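Local coordinates for putative permease protein, ABC transporter (Porphyromonas gingivalis, PDB 3IS6), which is a putative ABC transporter permease, probably taking part in transport across the cell membrane, represented here by its MacB-like periplasmic core domain, at residues I14-T19 and S222-N227; G53-T58 and Y183-P188; M68-N73 and L125-R130. All coordinates share one frame; numbering follows the deposited sequence. Where two conformers were deposited one is given.

Interaction 1 (I14-T19 and S222-N227); sequences ICIVKT and SLTPFN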
loop_
_atom_site.group_PDB
_atom_site.type_symbol
_atom_site.label_atom_id
_atom_site.label_comp_id
_atom_site.label_asym_id
_atom_site.label_seq_id
_atom_site.Cartn_x
_atom_site.Cartn_y
_atom_site.Cartn_z
ATOM N N ILE A 14 -11.376 -15.027 22.751
ATOM C CA ILE A 14 -11.087 -14.179 21.619
ATOM C C ILE A 14 -12.291 -13.376 21.191
ATOM O O ILE A 14 -13.336 -13.897 21.039
ATOM C CB ILE A 14 -10.608 -14.989 20.421
ATOM C CG1 ILE A 14 -9.420 -15.841 20.802
ATOM C CG2 ILE A 14 -10.293 -14.100 19.288
ATOM C CD1 ILE A 14 -9.019 -16.770 19.768
ATOM N N CYS A 15 -12.067 -12.095 20.984
ATOM C CA CYS A 15 -13.033 -11.148 20.506
ATOM C C CYS A 15 -12.520 -10.456 19.243
ATOM O O CYS A 15 -11.372 -10.488 18.970
ATOM C CB CYS A 15 -13.293 -10.083 21.553
ATOM S SG CYS A 15 -13.956 -10.639 23.093
ATOM N N ILE A 16 -13.413 -9.835 18.505
ATOM C CA ILE A 16 -13.065 -8.935 17.450
ATOM C C ILE A 16 -13.603 -7.573 17.804
ATOM O O ILE A 16 -14.478 -7.458 18.616
ATOM C CB ILE A 16 -13.570 -9.344 16.049
ATOM C CG1 ILE A 16 -15.072 -9.438 15.987
ATOM C CG2 ILE A 16 -12.971 -10.621 15.606
ATOM C CD1 ILE A 16 -15.645 -9.197 14.612
ATOM N N VAL A 17 -13.065 -6.553 17.175
ATOM C CA VAL A 17 -13.460 -5.215 17.446
ATOM C C VAL A 17 -14.458 -4.772 16.427
ATOM O O VAL A 17 -14.186 -4.733 15.284
ATOM C CB VAL A 17 -12.296 -4.254 17.384
ATOM C CG1 VAL A 17 -12.730 -2.940 17.694
ATOM C CG2 VAL A 17 -11.180 -4.682 18.262
ATOM N N LYS A 18 -15.619 -4.413 16.916
ATOM C CA LYS A 18 -16.703 -3.906 16.117
ATOM C C LYS A 18 -16.886 -2.415 16.337
ATOM O O LYS A 18 -16.437 -1.872 17.297
ATOM C CB LYS A 18 -18.012 -4.631 16.421
ATOM C CG LYS A 18 -17.953 -6.111 16.340
ATOM C CD LYS A 18 -18.826 -6.627 15.273
ATOM C CE LYS A 18 -20.093 -5.891 15.216
ATOM N NZ LYS A 18 -20.562 -5.798 13.887
ATOM N N THR A 19 -17.537 -1.780 15.392
ATOM C CA THR A 19 -17.777 -0.372 15.429
ATOM C C THR A 19 -19.249 -0.129 15.221
ATOM O O THR A 19 -19.826 -0.678 14.312
ATOM C CB THR A 19 -17.039 0.318 14.305
ATOM O OG1 THR A 19 -15.689 -0.121 14.278
ATOM C CG2 THR A 19 -17.071 1.792 14.468
ATOM N N SER A 222 -16.467 -1.535 20.202
ATOM C CA SER A 222 -16.694 -2.466 21.265
ATOM C C SER A 222 -16.269 -3.855 20.908
ATOM O O SER A 222 -16.368 -4.234 19.792
ATOM C CB SER A 222 -18.144 -2.454 21.680
ATOM O OG SER A 222 -18.956 -2.928 20.660
ATOM N N LEU A 223 -15.810 -4.597 21.888
ATOM C CA LEU A 223 -15.423 -5.962 21.710
ATOM C C LEU A 223 -16.608 -6.901 21.702
ATOM O O LEU A 223 -17.478 -6.787 22.520
ATOM C CB LEU A 223 -14.490 -6.374 22.802
ATOM C CG LEU A 223 -13.282 -5.501 23.015
ATOM C CD1 LEU A 223 -12.509 -6.035 24.079
ATOM C CD2 LEU A 223 -12.446 -5.421 21.816
ATOM N N THR A 224 -16.607 -7.830 20.766
ATOM C CA THR A 224 -17.608 -8.864 20.653
ATOM C C THR A 224 -16.934 -10.217 20.504
ATOM O O THR A 224 -15.984 -10.319 19.828
ATOM C CB THR A 224 -18.521 -8.597 19.460
ATOM O OG1 THR A 224 -19.809 -9.095 19.734
ATOM C CG2 THR A 224 -18.047 -9.306 18.260
ATOM N N PRO A 225 -17.463 -11.259 21.109
ATOM C CA PRO A 225 -16.826 -12.561 21.068
ATOM C C PRO A 225 -16.705 -13.062 19.649
ATOM O O PRO A 225 -17.564 -12.819 18.874
ATOM C CB PRO A 225 -17.814 -13.430 21.821
ATOM C CG PRO A 225 -18.490 -12.550 22.665
ATOM C CD PRO A 225 -18.687 -11.326 21.896
ATOM N N PHE A 226 -15.624 -13.734 19.327
ATOM C CA PHE A 226 -15.378 -14.113 17.960
ATOM C C PHE A 226 -15.924 -15.479 17.683
ATOM O O PHE A 226 -15.508 -16.409 18.273
ATOM C CB PHE A 226 -13.877 -14.076 17.689
ATOM C CG PHE A 226 -13.470 -14.603 16.355
ATOM C CD1 PHE A 226 -13.993 -14.098 15.206
ATOM C CD2 PHE A 226 -12.533 -15.591 16.257
ATOM C CE1 PHE A 226 -13.607 -14.603 13.994
ATOM C CE2 PHE A 226 -12.154 -16.077 15.071
ATOM C CZ PHE A 226 -12.682 -15.590 13.938
ATOM N N ASN A 227 -16.857 -15.562 16.755
ATOM C CA ASN A 227 -17.340 -16.821 16.234
ATOM C C ASN A 227 -16.845 -17.003 14.807
ATOM O O ASN A 227 -17.239 -16.328 13.944
ATOM C CB ASN A 227 -18.863 -16.846 16.264
ATOM C CG ASN A 227 -19.443 -18.147 15.789
ATOM O OD1 ASN A 227 -18.816 -18.899 15.101
ATOM N ND2 ASN A 227 -20.663 -18.404 16.168
#
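Phe226 has CG anti to its backbone N (chi1 173°), and Ile16 has CG1 in the crowded position between its backbone N and carbonyl carbon (chi1 60°). These torsions bring the Ile16 CG2 methyl to the phenyl ring, 3.6 Å from Phe226 CD1, with the two side chains crossing at about a right angle. Ile14 lies alongside Phe226 and points the same way. Ile14 CG2 is anti to the backbone N and sits 3.9 Å from Phe226 CB. The other branch of Ile16, CG1, packs against Thr224 CG2 at 3.7 Å. Lys18 CG reaches the same Thr224 methyl from the next pair along, while its NZ forms a salt bridge with Asp35. On the opposite face, Val17 CG2 meets Leu223 CD2 at 3.8 Å.

The backbones form an antiparallel pair. Ile16 and Thr224 exchange two hydrogen bonds, and so do Lys18 and Ser222. The bond from Thr224 N to Ile16 O is nearly straight at 170°. Past the last strand residue, Phe226 N still donates to Ile14 O (2.9 Å), on a lone pair in the carbonyl plane.

Strand 14-23 runs between strands 218-225 and 181-186. Cys15 and Val17 bond by their backbones to the latter, and the Phe226 ring meets Tyr183 of that strand edge-to-face.

Interaction 2 (G53-T58 and Y183-P188); sequences GVELAT and YVRLRP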
loop_
_atom_site.group_PDB
_atom_site.type_symbol
_atom_site.label_atom_id
_atom_site.label_comp_id
_atom_site.label_asym_id
_atom_site.label_seq_id
_atom_site.Cartn_x
_atom_site.Cartn_y
_atom_site.Cartn_z
ATOM N N GLY A 53 -6.474 -5.680 30.869
ATOM C CA GLY A 53 -7.147 -6.932 30.706
ATOM C C GLY A 53 -7.065 -7.539 29.329
ATOM O O GLY A 53 -7.677 -8.535 29.088
ATOM N N VAL A 54 -6.293 -6.949 28.443
ATOM C CA VAL A 54 -6.078 -7.524 27.134
ATOM C C VAL A 54 -4.803 -8.314 27.168
ATOM O O VAL A 54 -3.780 -7.774 27.435
ATOM C CB VAL A 54 -5.931 -6.419 26.125
ATOM C CG1 VAL A 54 -5.507 -6.934 24.815
ATOM C CG2 VAL A 54 -7.170 -5.696 26.016
ATOM N N GLU A 55 -4.878 -9.609 26.978
ATOM C CA GLU A 55 -3.705 -10.421 26.842
ATOM C C GLU A 55 -2.888 -10.222 25.576
ATOM O O GLU A 55 -1.695 -10.142 25.606
ATOM C CB GLU A 55 -4.118 -11.865 26.908
ATOM C CG GLU A 55 -3.069 -12.801 27.289
ATOM C CD GLU A 55 -3.583 -14.179 27.577
ATOM O OE1 GLU A 55 -4.615 -14.307 28.232
ATOM O OE2 GLU A 55 -2.931 -15.138 27.158
ATOM N N LEU A 56 -3.563 -10.211 24.449
ATOM C CA LEU A 56 -2.905 -10.058 23.187
ATOM C C LEU A 56 -3.874 -9.434 22.206
ATOM O O LEU A 56 -5.027 -9.726 22.264
ATOM C CB LEU A 56 -2.469 -11.425 22.704
ATOM C CG LEU A 56 -1.711 -11.592 21.395
ATOM C CD1 LEU A 56 -0.348 -11.050 21.565
ATOM C CD2 LEU A 56 -1.647 -12.983 20.940
ATOM N N ALA A 57 -3.385 -8.575 21.324
ATOM C CA ALA A 57 -4.141 -8.081 20.194
ATOM C C ALA A 57 -3.332 -8.128 18.910
ATOM O O ALA A 57 -2.172 -7.929 18.923
ATOM C CB ALA A 57 -4.603 -6.746 20.423
ATOM N N THR A 58 -3.992 -8.404 17.809
ATOM C CA THR A 58 -3.348 -8.475 16.520
ATOM C C THR A 58 -4.294 -8.061 15.407
ATOM O O THR A 58 -5.459 -8.048 15.603
ATOM C CB THR A 58 -2.686 -9.842 16.281
ATOM O OG1 THR A 58 -1.703 -9.730 15.274
ATOM C CG2 THR A 58 -3.665 -10.899 15.883
ATOM N N TYR A 183 -8.265 -8.643 16.278
ATOM C CA TYR A 183 -8.553 -9.712 17.171
ATOM C C TYR A 183 -7.915 -9.426 18.510
ATOM O O TYR A 183 -6.789 -9.051 18.581
ATOM C CB TYR A 183 -8.015 -11.011 16.642
ATOM C CG TYR A 183 -8.538 -11.456 15.291
ATOM C CD1 TYR A 183 -9.713 -12.142 15.172
ATOM C CD2 TYR A 183 -7.845 -11.184 14.134
ATOM C CE1 TYR A 183 -10.159 -12.551 13.978
ATOM C CE2 TYR A 183 -8.304 -11.584 12.929
ATOM C CZ TYR A 183 -9.454 -12.274 12.852
ATOM O OH TYR A 183 -9.899 -12.678 11.649
ATOM N N VAL A 184 -8.679 -9.611 19.555
ATOM C CA VAL A 184 -8.244 -9.343 20.894
ATOM C C VAL A 184 -8.481 -10.527 21.809
ATOM O O VAL A 184 -9.579 -10.981 21.920
ATOM C CB VAL A 184 -9.040 -8.188 21.438
ATOM C CG1 VAL A 184 -8.609 -7.824 22.766
ATOM C CG2 VAL A 184 -8.974 -7.043 20.564
ATOM N N ARG A 185 -7.461 -10.999 22.494
ATOM C CA ARG A 185 -7.648 -12.014 23.492
ATOM C C ARG A 185 -7.585 -11.433 24.889
ATOM O O ARG A 185 -6.602 -10.896 25.278
ATOM C CB ARG A 185 -6.610 -13.102 23.356
ATOM C CG ARG A 185 -6.803 -14.260 24.258
ATOM C CD ARG A 185 -5.519 -14.875 24.649
ATOM N NE ARG A 185 -4.908 -15.563 23.554
ATOM C CZ ARG A 185 -3.615 -15.751 23.439
ATOM N NH1 ARG A 185 -2.804 -15.343 24.387
ATOM N NH2 ARG A 185 -3.144 -16.367 22.394
ATOM N N LEU A 186 -8.676 -11.558 25.614
ATOM C CA LEU A 186 -8.778 -11.113 26.981
ATOM C C LEU A 186 -8.248 -12.099 28.017
ATOM O O LEU A 186 -8.292 -13.275 27.827
ATOM C CB LEU A 186 -10.222 -10.777 27.299
ATOM C CG LEU A 186 -10.934 -9.896 26.318
ATOM C CD1 LEU A 186 -12.354 -9.845 26.572
ATOM C CD2 LEU A 186 -10.364 -8.566 26.335
ATOM N N ARG A 187 -7.810 -11.585 29.151
ATOM C CA ARG A 187 -7.477 -12.420 30.275
ATOM C C ARG A 187 -8.727 -13.017 30.887
ATOM O O ARG A 187 -9.800 -12.489 30.767
ATOM C CB ARG A 187 -6.739 -11.637 31.335
ATOM C CG ARG A 187 -5.803 -10.657 30.816
ATOM C CD ARG A 187 -4.539 -10.602 31.631
ATOM N NE ARG A 187 -3.571 -9.660 31.090
ATOM C CZ ARG A 187 -2.380 -10.007 30.629
ATOM N NH1 ARG A 187 -1.993 -11.267 30.668
ATOM N NH2 ARG A 187 -1.576 -9.086 30.149
ATOM N N PRO A 188 -8.560 -14.110 31.592
ATOM C CA PRO A 188 -9.697 -14.820 32.148
ATOM C C PRO A 188 -10.496 -13.915 33.055
ATOM O O PRO A 188 -9.960 -13.139 33.790
ATOM C CB PRO A 188 -9.032 -15.888 32.982
ATOM C CG PRO A 188 -7.777 -16.071 32.392
ATOM C CD PRO A 188 -7.312 -14.772 31.947
#
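A classic beta bulge marks this antiparallel strand pair, part of the mixed sheet of the MacB-like periplasmic core. Glu55 and Leu56 both face Arg185, and their side chains meet its guanidinium in different ways. Leu56 lies over one face of the group, near the rim. Glu55 comes to the edge, where Arg185 NH1 donates to Glu55 OE2 at 2.8 Å, the hydrogen bond of a salt bridge. The carboxylate and guanidinium planes are turned 69° apart, and NH1 meets OE2 from above the carboxylate plane. This bond is bent, with an angle of 134°. The Arg185 chain gets there by bends at chi2 and chi3, which carry CD alongside the carboxylate. The other oxygen, Glu55 OE1, forms a salt bridge with Arg13, so each carboxylate oxygen has an arginine partner.

Arg187 is arranged differently. One face of its guanidinium has Glu55 CA over its centre, 4.0 Å from the plane. The group lies nearly parallel to the Glu55 carboxylate without touching its oxygens. Val54 CG1 meets Val184 CG1 at 3.8 Å, the two valines crossing at about a right angle. Gly53 has a positive phi (84°), a backbone shape suited to glycine, and its O accepts from Arg187 N.

Beyond the bulge, Thr58 and Tyr183 exchange two backbone hydrogen bonds. At the bulge, Arg185 O accepts twice: from Leu56 N at 3.2 Å on an in-plane lone pair, and weakly from Glu55 N at 2.7 Å.

Interaction 3 (M68-N73 and L125-R130); sequences MILEDN and LGKRLR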
loop_
_atom_site.group_PDB
_atom_site.type_symbol
_atom_site.label_atom_id
_atom_site.label_comp_id
_atom_site.label_asym_id
_atom_site.label_seq_id
_atom_site.Cartn_x
_atom_site.Cartn_y
_atom_site.Cartn_z
HETATM N N MSE A 68 -0.000 -15.934 -8.820
HETATM C CA MSE A 68 1.423 -15.931 -8.549
HETATM C C MSE A 68 2.133 -16.939 -9.450
HETATM O O MSE A 68 1.636 -17.990 -9.647
HETATM C CB MSE A 68 1.707 -16.302 -7.110
HETATM C CG MSE A 68 1.119 -15.435 -6.066
HETATM SE SE MSE A 68 1.736 -13.665 -5.983
HETATM C CE MSE A 68 3.333 -13.894 -5.155
ATOM N N ILE A 69 3.292 -16.605 -9.972
ATOM C CA ILE A 69 4.089 -17.480 -10.722
ATOM C C ILE A 69 5.266 -18.004 -9.871
ATOM O O ILE A 69 5.960 -17.224 -9.289
ATOM C CB ILE A 69 4.596 -16.826 -12.021
ATOM C CG1 ILE A 69 3.409 -16.365 -12.868
ATOM C CG2 ILE A 69 5.477 -17.814 -12.805
ATOM C CD1 ILE A 69 3.798 -15.599 -14.119
ATOM N N LEU A 70 5.477 -19.300 -9.862
ATOM C CA LEU A 70 6.529 -19.890 -9.058
ATOM C C LEU A 70 7.747 -20.162 -9.912
ATOM O O LEU A 70 7.646 -20.815 -10.879
ATOM C CB LEU A 70 6.049 -21.188 -8.462
ATOM C CG LEU A 70 7.012 -21.984 -7.617
ATOM C CD1 LEU A 70 7.402 -21.274 -6.392
ATOM C CD2 LEU A 70 6.455 -23.323 -7.332
ATOM N N GLU A 71 8.874 -19.582 -9.573
ATOM C CA GLU A 71 10.125 -19.866 -10.263
ATOM C C GLU A 71 9.990 -19.700 -11.771
ATOM O O GLU A 71 10.469 -20.489 -12.519
ATOM C CB GLU A 71 10.665 -21.241 -9.912
ATOM C CG GLU A 71 11.182 -21.392 -8.487
ATOM C CD GLU A 71 12.417 -20.556 -8.166
ATOM O OE1 GLU A 71 13.151 -20.197 -9.068
ATOM O OE2 GLU A 71 12.662 -20.237 -7.010
ATOM N N ASP A 72 9.261 -18.687 -12.178
ATOM C CA ASP A 72 9.158 -18.298 -13.547
ATOM C C ASP A 72 8.480 -19.316 -14.428
ATOM O O ASP A 72 8.611 -19.237 -15.591
ATOM C CB ASP A 72 10.532 -17.987 -14.131
ATOM C CG ASP A 72 11.224 -16.838 -13.434
ATOM O OD1 ASP A 72 10.700 -15.751 -13.428
ATOM O OD2 ASP A 72 12.296 -17.010 -12.890
ATOM N N ASN A 73 7.757 -20.256 -13.875
ATOM C CA ASN A 73 7.078 -21.240 -14.689
ATOM C C ASN A 73 5.569 -21.344 -14.493
ATOM O O ASN A 73 4.828 -20.797 -15.236
ATOM C CB ASN A 73 7.738 -22.599 -14.502
ATOM C CG ASN A 73 7.223 -23.661 -15.453
ATOM O OD1 ASN A 73 6.499 -23.397 -16.367
ATOM N ND2 ASN A 73 7.616 -24.872 -15.202
ATOM N N LEU A 125 10.303 -24.697 0.113
ATOM C CA LEU A 125 11.012 -23.792 0.973
ATOM C C LEU A 125 12.161 -23.170 0.237
ATOM O O LEU A 125 12.912 -23.824 -0.374
ATOM C CB LEU A 125 11.507 -24.545 2.186
ATOM C CG LEU A 125 11.977 -23.717 3.344
ATOM C CD1 LEU A 125 10.846 -23.077 3.988
ATOM C CD2 LEU A 125 12.684 -24.579 4.341
ATOM N N GLY A 126 12.255 -21.868 0.297
ATOM C CA GLY A 126 13.293 -21.136 -0.365
ATOM C C GLY A 126 13.024 -20.785 -1.804
ATOM O O GLY A 126 13.721 -20.025 -2.369
ATOM N N LYS A 127 11.968 -21.311 -2.376
ATOM C CA LYS A 127 11.600 -20.963 -3.733
ATOM C C LYS A 127 11.026 -19.543 -3.854
ATOM O O LYS A 127 10.642 -18.929 -2.900
ATOM C CB LYS A 127 10.674 -22.004 -4.308
ATOM C CG LYS A 127 11.351 -23.274 -4.670
ATOM C CD LYS A 127 10.392 -24.310 -5.150
ATOM C CE LYS A 127 11.019 -25.262 -6.126
ATOM N NZ LYS A 127 10.155 -26.330 -6.533
ATOM N N ARG A 128 10.990 -19.038 -5.056
ATOM C CA ARG A 128 10.627 -17.665 -5.290
ATOM C C ARG A 128 9.322 -17.490 -6.089
ATOM O O ARG A 128 9.113 -18.157 -7.060
ATOM C CB ARG A 128 11.768 -16.928 -5.964
ATOM C CG ARG A 128 13.016 -16.808 -5.124
ATOM C CD ARG A 128 14.245 -16.527 -5.965
ATOM N NE ARG A 128 14.477 -17.574 -6.949
ATOM C CZ ARG A 128 15.644 -17.848 -7.518
ATOM N NH1 ARG A 128 16.722 -17.159 -7.216
ATOM N NH2 ARG A 128 15.725 -18.811 -8.401
ATOM N N LEU A 129 8.493 -16.578 -5.622
ATOM C CA LEU A 129 7.181 -16.273 -6.153
ATOM C C LEU A 129 7.101 -14.823 -6.612
ATOM O O LEU A 129 7.637 -13.971 -5.991
ATOM C CB LEU A 129 6.126 -16.433 -5.063
ATOM C CG LEU A 129 5.579 -17.773 -4.654
ATOM C CD1 LEU A 129 4.713 -17.687 -3.497
ATOM C CD2 LEU A 129 4.832 -18.329 -5.753
ATOM N N ARG A 130 6.402 -14.553 -7.688
ATOM C CA ARG A 130 6.055 -13.190 -8.019
ATOM C C ARG A 130 4.692 -13.067 -8.686
ATOM O O ARG A 130 4.178 -13.999 -9.195
ATOM C CB ARG A 130 7.144 -12.527 -8.814
ATOM C CG ARG A 130 7.237 -12.953 -10.183
ATOM C CD ARG A 130 8.252 -12.130 -10.915
ATOM N NE ARG A 130 9.584 -12.277 -10.392
ATOM C CZ ARG A 130 10.460 -13.118 -10.883
ATOM N NH1 ARG A 130 10.105 -13.877 -11.878
ATOM N NH2 ARG A 130 11.669 -13.221 -10.375
#
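This contact pairs the tip of the beta hairpin formed by strands 54-70 and 74-83 with the start of strand 128-131. Ile69 and Arg130 form an antiparallel hydrogen-bonded pair. Leu70 and Leu129 are the non-hydrogen-bonded pair beside it, with Leu70 CD1 4.0 Å from Leu129 CD2. Met68, a selenomethionine, is bent at chi2 and chi3, and its CE reaches Leu129 CB at 3.8 Å.

The hairpin turn adds two salt bridges. Arg128 grips the Glu71 carboxylate side-on. Arg128 NH2 meets the syn lone pair of Glu71 OE1 at 3.0 Å in a nearly straight bond (173°), and Arg128 NE meets that of Glu71 OE2 at 3.2 Å. Arg128 N also donates to Glu71 OE2, from above the carboxylate plane. Asp72 OD1 lies at the edge of the Arg130 guanidinium, 2.5 Å from Arg130 NH1. The carbonyls of Asp137 and Arg138 take the other two nitrogens of Arg130.

With three donors from one residue, the Glu71 carboxylate is held in both position and rotation. These contacts would probably favour its charged form and help tie the turn to strand 128-131.

In the fold
All three contacts join antiparallel strands of one mixed sheet of this chain, most of which matches the MacB-like periplasmic core family. Interactions 1 and 2 are neighbours, their centres about 11 Å apart. They meet where strands 14-23 and 181-186 pair, so strands 218-225, 14-23, 181-186 and 54-70 follow in order across the sheet. Interaction 3 lies on the opposite side of the chain's centre, about 36 Å from interaction 2 between centres. The long strand 54-70 links them, starting in interaction 2 and ending in interaction 3. Along the chain, interaction 1 encloses interaction 2, which encloses interaction 3. The sheet thus joins early and late parts of the chain and reaches both sides of its centre.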